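Long-range contact in lysine specific cysteine protease (Porphyromonas gingivalis, PDB 3KM5), which cleaves proteins at lysyl bonds and may act as a virulence factor, this chain being its calcium-binding K2 cleaved adhesin domain, a beta jelly roll: residues 79-84 against 142-147. Sequence-based numbering, arbitrary orientation.
Sequences KVKYYY and WIERTV
Two antiparallel neighbours in one sheet of the beta jelly roll, strands 79-86 and 143-148, meet through V80, Y82 and Y84 against V147, R145 and I143. Each of these three pairs is closed by two backbone hydrogen bonds, from V80 N to V147 O (3.1 Å) and back from V147 N to V80 O (2.8 Å) in the first. The same six side chains share the face turned toward the strands 95-100 and 109-115 of the second sheet. There the tyrosine rings are covered from the partner strand. R145 CB lies over one face of the Y82 ring, 3.8 Å from its centroid, a CH-pi contact, while V147 CG2 comes up at the ring edge. In Y84 a chi1 of 78° sets CG between the backbone N and the carbonyl carbon, and its ring lies alongside I143, whose CB sits over one face. R145 NE approaches the edge of that ring and forms a salt bridge with E115; its NH1 turns back to E144 O of its own strand. The hydroxyl of Y82 is hydrogen-bonded to that of Y95, a polar link between the two sheets. K81, Y83, E144 and T146 occupy the other face. K81 NZ donates to Y83 OH at 3.0 Å, and E144 OE2 lies 4.2 Å from the same ammonium, beyond salt-bridge range, although its charge may still favour the lysine electrostatically. The Y83 ring runs side by side with E144 and stacks on H47. Beyond it, the six-membered part of the W142 indole brings its edge, CE3 and CZ3, to the strand backbone where Y83 meets Y84, with the Y83 carbonyl near the ring plane and CE3 3.8 Å from Y83 CB. At the opposite end of the pairing, K79 CG presses against T146 CG2 at 3.5 Å, closer than usual for two carbons.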
loop_
_atom_site.group_PDB
_atom_site.type_symbol
_atom_site.label_atom_id
_atom_site.label_comp_id
_atom_site.label_asym_id
_atom_site.label_seq_id
_atom_site.Cartn_x
_atom_site.Cartn_y
_atom_site.Cartn_z
ATOM N N LYS A 79 -9.641 14.153 4.891
ATOM C CA LYS A 79 -9.676 12.793 5.437
ATOM C C LYS A 79 -9.207 11.848 4.334
ATOM O O LYS A 79 -9.537 12.065 3.168
ATOM C CB LYS A 79 -11.077 12.388 5.905
ATOM C CG LYS A 79 -11.078 11.351 7.034
ATOM C CD LYS A 79 -10.749 11.987 8.395
ATOM C CE LYS A 79 -11.986 12.453 9.126
ATOM N NZ LYS A 79 -11.709 13.423 10.253
ATOM N N VAL A 80 -8.432 10.814 4.690
ATOM C CA VAL A 80 -8.241 9.668 3.797
ATOM C C VAL A 80 -8.699 8.392 4.539
ATOM O O VAL A 80 -8.370 8.189 5.706
ATOM C CB VAL A 80 -6.768 9.591 3.262
ATOM C CG1 VAL A 80 -5.707 9.399 4.413
ATOM C CG2 VAL A 80 -6.646 8.502 2.187
ATOM N N LYS A 81 -9.542 7.604 3.891
ATOM C CA LYS A 81 -10.001 6.347 4.422
ATOM C C LYS A 81 -9.547 5.278 3.429
ATOM O O LYS A 81 -9.647 5.472 2.205
ATOM C CB LYS A 81 -11.524 6.367 4.585
ATOM C CG LYS A 81 -12.075 5.059 5.145
ATOM C CD LYS A 81 -12.650 4.205 4.106
ATOM C CE LYS A 81 -14.002 4.685 3.750
ATOM N NZ LYS A 81 -14.728 3.677 2.947
ATOM N N TYR A 82 -9.103 4.132 3.899
ATOM C CA TYR A 82 -8.566 3.118 3.015
ATOM C C TYR A 82 -8.676 1.768 3.715
ATOM O O TYR A 82 -8.996 1.691 4.907
ATOM C CB TYR A 82 -7.098 3.401 2.632
ATOM C CG TYR A 82 -6.188 3.506 3.838
ATOM C CD1 TYR A 82 -5.480 2.402 4.296
ATOM C CD2 TYR A 82 -6.100 4.681 4.588
ATOM C CE1 TYR A 82 -4.652 2.482 5.428
ATOM C CE2 TYR A 82 -5.290 4.765 5.713
ATOM C CZ TYR A 82 -4.576 3.676 6.128
ATOM O OH TYR A 82 -3.806 3.803 7.265
ATOM N N TYR A 83 -8.398 0.725 2.954
ATOM C CA TYR A 83 -8.327 -0.640 3.449
ATOM C C TYR A 83 -6.965 -1.221 3.122
ATOM O O TYR A 83 -6.453 -1.025 2.037
ATOM C CB TYR A 83 -9.447 -1.514 2.839
ATOM C CG TYR A 83 -10.827 -0.954 3.063
ATOM C CD1 TYR A 83 -11.635 -1.379 4.102
ATOM C CD2 TYR A 83 -11.325 0.028 2.206
ATOM C CE1 TYR A 83 -12.932 -0.810 4.293
ATOM C CE2 TYR A 83 -12.561 0.587 2.400
ATOM C CZ TYR A 83 -13.370 0.164 3.423
ATOM O OH TYR A 83 -14.622 0.762 3.610
ATOM N N TYR A 84 -6.373 -1.918 4.099
ATOM C CA TYR A 84 -5.135 -2.634 3.889
ATOM C C TYR A 84 -5.288 -4.092 4.230
ATOM O O TYR A 84 -6.174 -4.504 4.971
ATOM C CB TYR A 84 -3.999 -1.995 4.686
ATOM C CG TYR A 84 -3.933 -2.300 6.169
ATOM C CD1 TYR A 84 -3.358 -3.470 6.642
ATOM C CD2 TYR A 84 -4.459 -1.418 7.090
ATOM C CE1 TYR A 84 -3.292 -3.742 7.984
ATOM C CE2 TYR A 84 -4.352 -1.667 8.442
ATOM C CZ TYR A 84 -3.805 -2.827 8.878
ATOM O OH TYR A 84 -3.726 -3.061 10.240
ATOM N N TRP A 142 -9.040 -7.750 5.182
ATOM C CA TRP A 142 -8.978 -6.282 4.876
ATOM C C TRP A 142 -9.418 -5.452 6.067
ATOM O O TRP A 142 -10.482 -5.690 6.643
ATOM C CB TRP A 142 -9.860 -5.944 3.674
ATOM C CG TRP A 142 -9.275 -6.475 2.452
ATOM C CD1 TRP A 142 -9.502 -7.709 1.887
ATOM C CD2 TRP A 142 -8.272 -5.851 1.649
ATOM N NE1 TRP A 142 -8.740 -7.847 0.755
ATOM C CE2 TRP A 142 -7.933 -6.750 0.619
ATOM C CE3 TRP A 142 -7.596 -4.637 1.725
ATOM C CZ2 TRP A 142 -6.993 -6.449 -0.350
ATOM C CZ3 TRP A 142 -6.656 -4.345 0.747
ATOM C CH2 TRP A 142 -6.382 -5.242 -0.280
ATOM N N ILE A 143 -8.598 -4.463 6.405
ATOM C CA ILE A 143 -8.763 -3.662 7.609
ATOM C C ILE A 143 -8.971 -2.199 7.234
ATOM O O ILE A 143 -8.179 -1.643 6.477
ATOM C CB ILE A 143 -7.490 -3.780 8.456
ATOM C CG1 ILE A 143 -7.261 -5.248 8.862
ATOM C CG2 ILE A 143 -7.555 -2.873 9.691
ATOM C CD1 ILE A 143 -8.380 -5.818 9.621
ATOM N N GLU A 144 -9.995 -1.550 7.800
ATOM C CA GLU A 144 -10.312 -0.163 7.503
ATOM C C GLU A 144 -9.511 0.789 8.399
ATOM O O GLU A 144 -9.353 0.541 9.588
ATOM C CB GLU A 144 -11.818 0.092 7.682
ATOM C CG GLU A 144 -12.240 1.506 7.245
ATOM C CD GLU A 144 -13.725 1.798 7.329
ATOM O OE1 GLU A 144 -14.516 0.929 7.733
ATOM O OE2 GLU A 144 -14.092 2.947 6.993
ATOM N N ARG A 145 -9.074 1.896 7.829
ATOM C CA ARG A 145 -8.479 3.008 8.565
ATOM C C ARG A 145 -8.993 4.319 8.050
ATOM O O ARG A 145 -9.250 4.416 6.866
ATOM C CB ARG A 145 -6.948 2.987 8.398
ATOM C CG ARG A 145 -6.255 1.802 9.054
ATOM C CD ARG A 145 -6.293 1.874 10.561
ATOM N NE ARG A 145 -5.672 0.725 11.228
ATOM C CZ ARG A 145 -6.322 -0.268 11.830
ATOM N NH1 ARG A 145 -7.641 -0.376 11.804
ATOM N NH2 ARG A 145 -5.637 -1.226 12.432
ATOM N N THR A 146 -9.140 5.301 8.928
ATOM C CA THR A 146 -9.552 6.657 8.580
ATOM C C THR A 146 -8.576 7.602 9.292
ATOM O O THR A 146 -8.477 7.591 10.523
ATOM C CB THR A 146 -11.015 6.898 9.043
ATOM O OG1 THR A 146 -11.896 5.963 8.432
ATOM C CG2 THR A 146 -11.480 8.299 8.690
ATOM N N VAL A 147 -7.883 8.417 8.498
ATOM C CA VAL A 147 -6.791 9.235 8.987
ATOM C C VAL A 147 -7.087 10.699 8.687
ATOM O O VAL A 147 -7.420 11.066 7.559
ATOM C CB VAL A 147 -5.483 8.813 8.323
ATOM C CG1 VAL A 147 -4.339 9.767 8.687
ATOM C CG2 VAL A 147 -5.153 7.397 8.769
#